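Local coordinates for Mll7089 protein (Mesorhizobium loti, PDB 2OZ8), which is of unknown function but, as a putative mandelate racemase relative of the enolase superfamily, probably binds magnesium and may act as a hydro-lyase, at residues T11-F15 / W358-L364; G48-T52 / P101-A105; A206-V211 / L238-W244. All coordinates share one frame; numbering follows the deposited sequence.

Interaction 1 of 3, residues T11-F15 / W358-L364; sequences TRFQF and WSRPRRL
The guanidinium of Arg-12 has the backbone of the 358-364 loop over one face, where Arg-363 N lies 4.1 Å above the plane and over its centre, and the amide of Gln-14 at its edge, with CD in plane. The setting is an antiparallel sheet of the N-terminal domain of an enolase-superfamily fold, against whose strand 5-17 the loop after helix 352-357 is laid. Both guanidinium end nitrogens of Arg-12 grip the single atom Gln-14 OE1, and each finds it close to the guanidinium plane. Arg-12 NH1 also donates to Arg-360 O at 2.8 Å, a distinctly bent bond. An extended chain carries the group there: CG is anti to the backbone N (chi1 -168°) and the run to NE stays straight. Pro-58 O and Leu-57 O take Arg-12 NE and NH2, which should further fix the rotation of the group. Backbone support comes from Arg-360 N, whose bond to Arg-12 O at 2.7 Å is almost straight at 177°. Next to it on the strand, Phe-13 CD1 packs on Trp-358 CB at 3.9 Å, while water 1 accepts from Gln-14 N and donates to Trp-358 O. Arg-363 reaches past the contact to Glu-62 of the second subunit in a salt bridge, and Arg-362 pairs with Asp-59. The amide of Gln-14 closes on the backbone of Leu-364 with both ends: Leu-364 N donates to Gln-14 OE1 at 2.9 Å and 175°, and Gln-14 NE2 donates to Leu-364 O at 2.8 Å, from above that carbonyl's plane.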
loop_
_atom_site.group_PDB
_atom_site.type_symbol
_atom_site.label_atom_id
_atom_site.label_comp_id
_atom_site.label_asym_id
_atom_site.label_seq_id
_atom_site.Cartn_x
_atom_site.Cartn_y
_atom_site.Cartn_z
ATOM N N THR A 11 45.024 -9.356 -23.640
ATOM C CA THR A 11 46.316 -8.952 -23.129
ATOM C C THR A 11 46.226 -8.609 -21.660
ATOM O O THR A 11 45.542 -7.648 -21.290
ATOM C CB THR A 11 46.902 -7.768 -23.912
ATOM O OG1 THR A 11 46.799 -8.033 -25.310
ATOM C CG2 THR A 11 48.335 -7.608 -23.579
ATOM N N ARG A 12 46.944 -9.374 -20.838
ATOM C CA ARG A 12 46.900 -9.217 -19.400
ATOM C C ARG A 12 47.911 -8.185 -18.874
ATOM O O ARG A 12 49.071 -8.215 -19.263
ATOM C CB ARG A 12 47.117 -10.568 -18.765
ATOM C CG ARG A 12 46.822 -10.636 -17.315
ATOM C CD ARG A 12 47.427 -11.874 -16.718
ATOM N NE ARG A 12 47.201 -11.955 -15.275
ATOM C CZ ARG A 12 47.925 -11.319 -14.358
ATOM N NH1 ARG A 12 48.945 -10.542 -14.725
ATOM N NH2 ARG A 12 47.652 -11.487 -13.072
ATOM N N PHE A 13 47.456 -7.291 -17.993
ATOM C CA PHE A 13 48.282 -6.321 -17.261
ATOM C C PHE A 13 48.138 -6.490 -15.714
ATOM O O PHE A 13 47.073 -6.870 -15.174
ATOM C CB PHE A 13 47.917 -4.892 -17.673
ATOM C CG PHE A 13 48.035 -4.630 -19.177
ATOM C CD1 PHE A 13 49.255 -4.301 -19.752
ATOM C CD2 PHE A 13 46.932 -4.745 -20.007
ATOM C CE1 PHE A 13 49.379 -4.091 -21.124
ATOM C CE2 PHE A 13 47.042 -4.531 -21.374
ATOM C CZ PHE A 13 48.270 -4.206 -21.930
ATOM N N GLN A 14 49.210 -6.229 -14.988
ATOM C CA GLN A 14 49.162 -6.308 -13.533
ATOM C C GLN A 14 50.303 -5.385 -13.083
ATOM O O GLN A 14 51.466 -5.732 -13.238
ATOM C CB GLN A 14 49.356 -7.734 -13.023
ATOM C CG GLN A 14 49.338 -7.856 -11.467
ATOM C CD GLN A 14 49.685 -9.271 -10.929
ATOM O OE1 GLN A 14 49.843 -10.237 -11.676
ATOM N NE2 GLN A 14 49.816 -9.370 -9.640
ATOM N N PHE A 15 49.959 -4.206 -12.571
ATOM C CA PHE A 15 50.951 -3.192 -12.222
ATOM C C PHE A 15 50.625 -2.397 -10.964
ATOM O O PHE A 15 49.476 -2.309 -10.570
ATOM C CB PHE A 15 51.183 -2.254 -13.392
ATOM C CG PHE A 15 49.927 -1.568 -13.927
ATOM C CD1 PHE A 15 49.610 -0.245 -13.546
ATOM C CD2 PHE A 15 49.102 -2.202 -14.879
ATOM C CE1 PHE A 15 48.508 0.461 -14.123
ATOM C CE2 PHE A 15 47.971 -1.543 -15.438
ATOM C CZ PHE A 15 47.682 -0.192 -15.050
ATOM N N TRP A 358 54.507 -3.632 -21.045
ATOM C CA TRP A 358 53.675 -3.839 -19.849
ATOM C C TRP A 358 52.875 -5.138 -19.766
ATOM O O TRP A 358 52.258 -5.434 -18.719
ATOM C CB TRP A 358 52.805 -2.611 -19.566
ATOM C CG TRP A 358 53.615 -1.396 -19.146
ATOM C CD1 TRP A 358 53.905 -0.284 -19.915
ATOM C CD2 TRP A 358 54.238 -1.168 -17.866
ATOM N NE1 TRP A 358 54.666 0.609 -19.183
ATOM C CE2 TRP A 358 54.881 0.095 -17.930
ATOM C CE3 TRP A 358 54.290 -1.897 -16.660
ATOM C CZ2 TRP A 358 55.559 0.637 -16.847
ATOM C CZ3 TRP A 358 54.966 -1.372 -15.592
ATOM C CH2 TRP A 358 55.605 -0.123 -15.688
ATOM N N SER A 359 52.880 -5.934 -20.834
ATOM C CA SER A 359 52.113 -7.196 -20.811
ATOM C C SER A 359 52.615 -8.080 -19.671
ATOM O O SER A 359 53.829 -8.164 -19.455
ATOM C CB SER A 359 52.242 -7.909 -22.151
ATOM O OG SER A 359 51.603 -9.186 -22.157
ATOM N N ARG A 360 51.712 -8.686 -18.905
ATOM C CA ARG A 360 52.127 -9.674 -17.845
ATOM C C ARG A 360 51.234 -10.900 -17.868
ATOM O O ARG A 360 50.268 -10.971 -17.117
ATOM C CB ARG A 360 52.079 -9.131 -16.391
ATOM C CG ARG A 360 52.761 -7.825 -16.054
ATOM C CD ARG A 360 54.242 -7.964 -15.991
ATOM N NE ARG A 360 54.888 -6.656 -15.856
ATOM C CZ ARG A 360 55.639 -6.071 -16.794
ATOM N NH1 ARG A 360 55.853 -6.656 -17.968
ATOM N NH2 ARG A 360 56.167 -4.877 -16.546
ATOM N N PRO A 361 51.586 -11.896 -18.686
ATOM C CA PRO A 361 50.734 -13.075 -18.932
ATOM C C PRO A 361 50.542 -13.927 -17.685
ATOM O O PRO A 361 49.570 -14.690 -17.582
ATOM C CB PRO A 361 51.554 -13.879 -19.972
ATOM C CG PRO A 361 52.525 -12.886 -20.544
ATOM C CD PRO A 361 52.863 -11.965 -19.440
ATOM N N ARG A 362 51.489 -13.817 -16.769
ATOM C CA ARG A 362 51.587 -14.750 -15.654
ATOM C C ARG A 362 51.339 -13.965 -14.380
ATOM O O ARG A 362 51.909 -12.855 -14.201
ATOM C CB ARG A 362 52.959 -15.436 -15.671
ATOM C CG ARG A 362 53.383 -16.171 -14.367
ATOM C CD ARG A 362 53.088 -17.664 -14.418
ATOM N NE ARG A 362 53.093 -18.232 -13.073
ATOM C CZ ARG A 362 52.163 -17.992 -12.146
ATOM N NH1 ARG A 362 51.125 -17.207 -12.415
ATOM N NH2 ARG A 362 52.254 -18.552 -10.947
ATOM N N ARG A 363 50.422 -14.487 -13.561
ATOM C CA ARG A 363 50.012 -13.838 -12.318
ATOM C C ARG A 363 51.201 -13.703 -11.354
ATOM O O ARG A 363 51.838 -14.711 -11.003
ATOM C CB ARG A 363 48.816 -14.570 -11.654
ATOM C CG ARG A 363 48.364 -13.959 -10.243
ATOM C CD ARG A 363 47.110 -14.645 -9.649
ATOM N NE ARG A 363 47.270 -16.090 -9.626
ATOM C CZ ARG A 363 46.332 -17.001 -9.913
ATOM N NH1 ARG A 363 45.073 -16.647 -10.210
ATOM N NH2 ARG A 363 46.658 -18.297 -9.869
ATOM N N LEU A 364 51.486 -12.465 -10.926
ATOM C CA LEU A 364 52.597 -12.200 -10.021
ATOM C C LEU A 364 52.176 -11.938 -8.588
ATOM O O LEU A 364 51.070 -11.528 -8.322
ATOM C CB LEU A 364 53.431 -11.022 -10.538
ATOM C CG LEU A 364 54.088 -11.152 -11.944
ATOM C CD1 LEU A 364 54.817 -9.868 -12.468
ATOM C CD2 LEU A 364 55.012 -12.392 -12.051
HETATM O O HOH W 1 51.343 -4.528 -16.275
#

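Interaction 2 of 3, residues G48-T52 / P101-A105; sequences GFIQT and PFHEA
Pro-101 first meets Thr-52: its CG lies 3.8 Å from Thr-52 CG2, the two side chains crossing at about a right angle, and also rests near Gln-51 O. Its carbonyl O approaches Ile-50 CG2 at 3.5 Å. The chain then turns into helix 103-118, which packs on the antiparallel sheet of the N-terminal domain. Phe-102 presents its ring edge to the strand, with Ile-50 CD1 near the ring plane and 3.7 Å from Phe-102 CD1; the same ring meets Phe-67 edge-to-face. Ile-50 can serve several partners because its branches diverge: CG2 is anti to the backbone N, whereas CG1 lies beside that N (chi1 -59°) and heads for the helix. At Ala-105 the helix comes close to the strand, CB standing 3.5 Å from Ile-50 CG1 and 3.4 Å from Phe-49 O. The backbones are nearest at Gly-48, whose CA is 4.4 Å from that of Ala-105; Gly-48 CA also lies 3.8 Å from Ala-105 O, a spacing that leaves little room for a CB on that side. No hydrogen bond joins the two segments, which implies that strand and helix hold each other here by apolar side-chain contacts and by backbone carbonyls meeting carbon atoms.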
loop_
_atom_site.group_PDB
_atom_site.type_symbol
_atom_site.label_atom_id
_atom_site.label_comp_id
_atom_site.label_asym_id
_atom_site.label_seq_id
_atom_site.Cartn_x
_atom_site.Cartn_y
_atom_site.Cartn_z
ATOM N N GLY A 48 37.762 -3.474 -25.240
ATOM C CA GLY A 48 37.299 -3.161 -23.895
ATOM C C GLY A 48 38.165 -3.814 -22.833
ATOM O O GLY A 48 39.047 -4.594 -23.161
ATOM N N PHE A 49 37.861 -3.526 -21.565
ATOM C CA PHE A 49 38.693 -3.819 -20.396
ATOM C C PHE A 49 38.078 -4.667 -19.329
ATOM O O PHE A 49 36.991 -4.368 -18.825
ATOM C CB PHE A 49 39.181 -2.505 -19.787
ATOM C CG PHE A 49 40.048 -1.724 -20.742
ATOM C CD1 PHE A 49 41.360 -2.096 -20.961
ATOM C CD2 PHE A 49 39.529 -0.682 -21.470
ATOM C CE1 PHE A 49 42.135 -1.392 -21.868
ATOM C CE2 PHE A 49 40.320 0.030 -22.381
ATOM C CZ PHE A 49 41.581 -0.305 -22.577
ATOM N N ILE A 50 38.810 -5.716 -18.952
ATOM C CA ILE A 50 38.336 -6.670 -17.973
ATOM C C ILE A 50 39.105 -6.323 -16.731
ATOM O O ILE A 50 40.266 -6.614 -16.629
ATOM C CB ILE A 50 38.628 -8.127 -18.439
ATOM C CG1 ILE A 50 37.954 -8.415 -19.772
ATOM C CG2 ILE A 50 38.247 -9.122 -17.397
ATOM C CD1 ILE A 50 38.618 -9.540 -20.557
ATOM N N GLN A 51 38.466 -5.648 -15.791
ATOM C CA GLN A 51 39.163 -5.230 -14.609
ATOM C C GLN A 51 38.710 -6.041 -13.400
ATOM O O GLN A 51 37.543 -6.303 -13.240
ATOM C CB GLN A 51 38.984 -3.740 -14.403
ATOM C CG GLN A 51 39.875 -3.216 -13.264
ATOM C CD GLN A 51 39.702 -1.763 -12.990
ATOM O OE1 GLN A 51 38.733 -1.144 -13.446
ATOM N NE2 GLN A 51 40.647 -1.194 -12.205
ATOM N N THR A 52 39.648 -6.520 -12.593
ATOM C CA THR A 52 39.261 -7.070 -11.295
ATOM C C THR A 52 39.710 -6.139 -10.197
ATOM O O THR A 52 40.771 -5.523 -10.268
ATOM C CB THR A 52 39.714 -8.516 -11.006
ATOM O OG1 THR A 52 41.140 -8.626 -11.068
ATOM C CG2 THR A 52 39.039 -9.535 -11.946
ATOM N N PRO A 101 34.850 -11.365 -14.733
ATOM C CA PRO A 101 33.967 -10.267 -15.147
ATOM C C PRO A 101 34.132 -9.765 -16.629
ATOM O O PRO A 101 34.831 -8.763 -16.884
ATOM C CB PRO A 101 34.299 -9.165 -14.140
ATOM C CG PRO A 101 35.741 -9.403 -13.752
ATOM C CD PRO A 101 35.930 -10.904 -13.837
ATOM N N PHE A 102 33.435 -10.431 -17.555
ATOM C CA PHE A 102 33.442 -10.107 -18.990
ATOM C C PHE A 102 32.285 -9.187 -19.492
ATOM O O PHE A 102 32.329 -8.607 -20.601
ATOM C CB PHE A 102 33.355 -11.417 -19.801
ATOM C CG PHE A 102 34.532 -12.346 -19.620
ATOM C CD1 PHE A 102 35.836 -11.898 -19.786
ATOM C CD2 PHE A 102 34.328 -13.693 -19.340
ATOM C CE1 PHE A 102 36.903 -12.766 -19.678
ATOM C CE2 PHE A 102 35.391 -14.569 -19.237
ATOM C CZ PHE A 102 36.677 -14.106 -19.388
ATOM N N HIS A 103 31.239 -9.079 -18.691
ATOM C CA HIS A 103 30.030 -8.404 -19.119
ATOM C C HIS A 103 30.311 -6.965 -19.651
ATOM O O HIS A 103 29.997 -6.683 -20.808
ATOM C CB HIS A 103 28.980 -8.479 -17.989
ATOM C CG HIS A 103 27.690 -7.831 -18.312
ATOM N ND1 HIS A 103 26.768 -8.403 -19.162
ATOM C CD2 HIS A 103 27.149 -6.660 -17.897
ATOM C CE1 HIS A 103 25.708 -7.616 -19.257
ATOM N NE2 HIS A 103 25.917 -6.545 -18.505
ATOM N N GLU A 104 30.948 -6.111 -18.842
ATOM C CA GLU A 104 31.253 -4.742 -19.253
ATOM C C GLU A 104 32.162 -4.651 -20.504
ATOM O O GLU A 104 31.814 -3.973 -21.463
ATOM C CB GLU A 104 31.843 -3.945 -18.073
ATOM C CG GLU A 104 32.347 -2.533 -18.410
ATOM C CD GLU A 104 32.559 -1.647 -17.156
ATOM O OE1 GLU A 104 32.355 -2.129 -15.995
ATOM O OE2 GLU A 104 32.931 -0.444 -17.337
ATOM N N ALA A 105 33.299 -5.350 -20.472
ATOM C CA ALA A 105 34.321 -5.376 -21.544
ATOM C C ALA A 105 33.729 -5.764 -22.893
ATOM O O ALA A 105 34.003 -5.134 -23.937
ATOM C CB ALA A 105 35.468 -6.364 -21.163
#

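Interaction 3 of 3, residues A206-V211 / L238-W244; sequences ALTKLV and LRHAVTW
Leu-207 turns its CG anti to the backbone N (chi1 -176°), and this sends its two methyls across to Ala-241, Val-242 and Trp-244. From the other segment Trp-244 answers with CG set between its own backbone N and carbonyl carbon (chi1 59°), a rotamer that swings the indole back toward helix 203-215. The branches of Leu-207 divide the work: CD2 sits 3.5 Å from Ala-241 CB, while CD1 touches Val-242 CG2, also at 3.5 Å, the two side chains sliding past each other in opposite directions. Its CB in turn receives Leu-238 CD2 at 3.7 Å. The six-membered side of the indole reaches the next turn of the helix, where Trp-244 CH2 is 3.7 Å from Val-211 CG2 and the side chains cross at about a right angle. Within its own segment, Val-242 CG1 lies over one indole face, offset toward the rim. Water 2, at the indole edge and in its plane, accepts from Trp-244 NE1 at 2.9 Å and donates to Leu-210 O at 2.7 Å; the bridge links the ring's polar atom to a helix carbonyl. A leucine in place of Trp-244 has no NE1, so water 2 would probably lose its link to this segment and a gap would be likely to open beside Val-211. No direct hydrogen bond crosses the contact, so apolar side chains and one water account for it. In the C-terminal barrel, 203-215 and 232-241 are consecutive helices in the chain, with strand 222-224 between them; residues 242-244 lead from the second into strand 246-249, and Thr-243 of the fourth subunit packs on Leu-207 and Ala-241.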
loop_
_atom_site.group_PDB
_atom_site.type_symbol
_atom_site.label_atom_id
_atom_site.label_comp_id
_atom_site.label_asym_id
_atom_site.label_seq_id
_atom_site.Cartn_x
_atom_site.Cartn_y
_atom_site.Cartn_z
ATOM N N ALA A 206 23.455 8.324 8.783
ATOM C CA ALA A 206 23.692 9.154 7.544
ATOM C C ALA A 206 23.041 10.519 7.668
ATOM O O ALA A 206 23.689 11.546 7.491
ATOM C CB ALA A 206 23.198 8.476 6.312
ATOM N N LEU A 207 21.762 10.523 8.032
ATOM C CA LEU A 207 21.015 11.760 8.131
ATOM C C LEU A 207 21.536 12.749 9.207
ATOM O O LEU A 207 21.592 13.942 8.955
ATOM C CB LEU A 207 19.527 11.449 8.302
ATOM C CG LEU A 207 18.483 12.553 8.334
ATOM C CD1 LEU A 207 18.774 13.794 7.495
ATOM C CD2 LEU A 207 17.222 11.908 7.893
ATOM N N THR A 208 21.920 12.268 10.381
ATOM C CA THR A 208 22.471 13.181 11.394
ATOM C C THR A 208 23.854 13.678 11.023
ATOM O O THR A 208 24.200 14.796 11.320
ATOM C CB THR A 208 22.492 12.557 12.814
ATOM O OG1 THR A 208 23.406 11.467 12.843
ATOM C CG2 THR A 208 21.090 12.026 13.192
ATOM N N LYS A 209 24.633 12.857 10.333
ATOM C CA LYS A 209 25.907 13.305 9.756
ATOM C C LYS A 209 25.741 14.339 8.639
ATOM O O LYS A 209 26.435 15.363 8.617
ATOM C CB LYS A 209 26.750 12.087 9.347
ATOM C CG LYS A 209 27.259 11.395 10.630
ATOM C CD LYS A 209 28.130 10.242 10.411
ATOM C CE LYS A 209 28.367 9.559 11.718
ATOM N NZ LYS A 209 29.433 8.530 11.589
ATOM N N LEU A 210 24.785 14.121 7.746
ATOM C CA LEU A 210 24.459 15.143 6.759
ATOM C C LEU A 210 24.027 16.463 7.401
ATOM O O LEU A 210 24.409 17.561 6.933
ATOM C CB LEU A 210 23.416 14.627 5.755
ATOM C CG LEU A 210 23.999 13.494 4.880
ATOM C CD1 LEU A 210 22.936 12.722 4.130
ATOM C CD2 LEU A 210 25.093 14.045 3.950
ATOM N N VAL A 211 23.277 16.385 8.488
ATOM C CA VAL A 211 22.879 17.619 9.188
ATOM C C VAL A 211 24.119 18.333 9.781
ATOM O O VAL A 211 24.291 19.549 9.594
ATOM C CB VAL A 211 21.822 17.317 10.299
ATOM C CG1 VAL A 211 21.666 18.522 11.262
ATOM C CG2 VAL A 211 20.485 16.867 9.679
ATOM N N LEU A 238 15.981 9.110 3.666
ATOM C CA LEU A 238 16.981 10.149 3.286
ATOM C C LEU A 238 16.458 11.053 2.187
ATOM O O LEU A 238 16.688 12.264 2.204
ATOM C CB LEU A 238 18.317 9.520 2.815
ATOM C CG LEU A 238 19.062 8.770 3.929
ATOM C CD1 LEU A 238 20.278 8.017 3.399
ATOM C CD2 LEU A 238 19.449 9.768 5.017
ATOM N N ARG A 239 15.813 10.439 1.195
ATOM C CA ARG A 239 15.352 11.181 0.043
ATOM C C ARG A 239 14.313 12.226 0.514
ATOM O O ARG A 239 14.311 13.356 0.023
ATOM C CB ARG A 239 14.708 10.254 -1.009
ATOM C CG ARG A 239 15.624 9.786 -2.136
ATOM C CD ARG A 239 14.941 9.998 -3.485
ATOM N NE ARG A 239 13.685 9.296 -3.589
ATOM C CZ ARG A 239 12.507 9.829 -3.907
ATOM N NH1 ARG A 239 12.357 11.112 -4.253
ATOM N NH2 ARG A 239 11.454 9.024 -3.879
ATOM N N HIS A 240 13.440 11.820 1.445
ATOM C CA HIS A 240 12.378 12.669 1.949
ATOM C C HIS A 240 12.836 13.729 2.939
ATOM O O HIS A 240 12.245 14.804 2.956
ATOM C CB HIS A 240 11.251 11.849 2.540
ATOM C CG HIS A 240 10.649 10.870 1.574
ATOM N ND1 HIS A 240 9.905 9.781 1.987
ATOM C CD2 HIS A 240 10.665 10.824 0.209
ATOM C CE1 HIS A 240 9.518 9.087 0.920
ATOM N NE2 HIS A 240 9.950 9.710 -0.170
ATOM N N ALA A 241 13.884 13.467 3.728
ATOM C CA ALA A 241 14.237 14.353 4.845
ATOM C C ALA A 241 15.330 15.322 4.500
ATOM O O ALA A 241 15.399 16.421 5.068
ATOM C CB ALA A 241 14.669 13.528 6.095
ATOM N N VAL A 242 16.201 14.898 3.593
ATOM C CA VAL A 242 17.383 15.652 3.189
ATOM C C VAL A 242 16.934 16.564 2.026
ATOM O O VAL A 242 16.960 16.192 0.829
ATOM C CB VAL A 242 18.532 14.669 2.800
ATOM C CG1 VAL A 242 19.724 15.384 2.348
ATOM C CG2 VAL A 242 18.909 13.778 3.983
ATOM N N THR A 243 16.504 17.757 2.372
ATOM C CA THR A 243 15.941 18.648 1.415
ATOM C C THR A 243 17.009 19.550 0.836
ATOM O O THR A 243 16.706 20.346 -0.073
ATOM C CB THR A 243 14.909 19.570 2.130
ATOM O OG1 THR A 243 15.578 20.241 3.171
ATOM C CG2 THR A 243 13.786 18.777 2.754
ATOM N N TRP A 244 18.238 19.491 1.379
ATOM C CA TRP A 244 19.329 20.394 0.961
ATOM C C TRP A 244 20.377 19.731 0.016
ATOM O O TRP A 244 21.289 20.401 -0.477
ATOM C CB TRP A 244 20.021 21.025 2.205
ATOM C CG TRP A 244 20.598 19.975 3.145
ATOM C CD1 TRP A 244 21.851 19.469 3.123
ATOM C CD2 TRP A 244 19.883 19.248 4.193
ATOM N NE1 TRP A 244 21.989 18.480 4.087
ATOM C CE2 TRP A 244 20.806 18.331 4.764
ATOM C CE3 TRP A 244 18.576 19.319 4.716
ATOM C CZ2 TRP A 244 20.478 17.490 5.841
ATOM C CZ3 TRP A 244 18.226 18.443 5.791
ATOM C CH2 TRP A 244 19.182 17.551 6.336
HETATM O O HOH W 2 24.798 17.809 4.311
#

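Overall arrangement
Interactions 1 and 2 both reach the antiparallel sheet of the N-terminal domain, through strands 5-17 and 45-52, each of which pairs with strand 27-40. Their centres are 15 Å apart and their nearest atoms about 6 Å, without touching. Interaction 3 belongs to the barrel, on the opposite side of the chain's centre, with its centre 44 Å from that of interaction 1 and 35 Å from that of interaction 2. Along the chain, interactions 2 and 3 follow in series, and both are nested within the long loop closed by interaction 1. Residues 358-364 thus return after the barrel is complete, bringing a late part of the chain back to strand 5-17 of the N-terminal sheet.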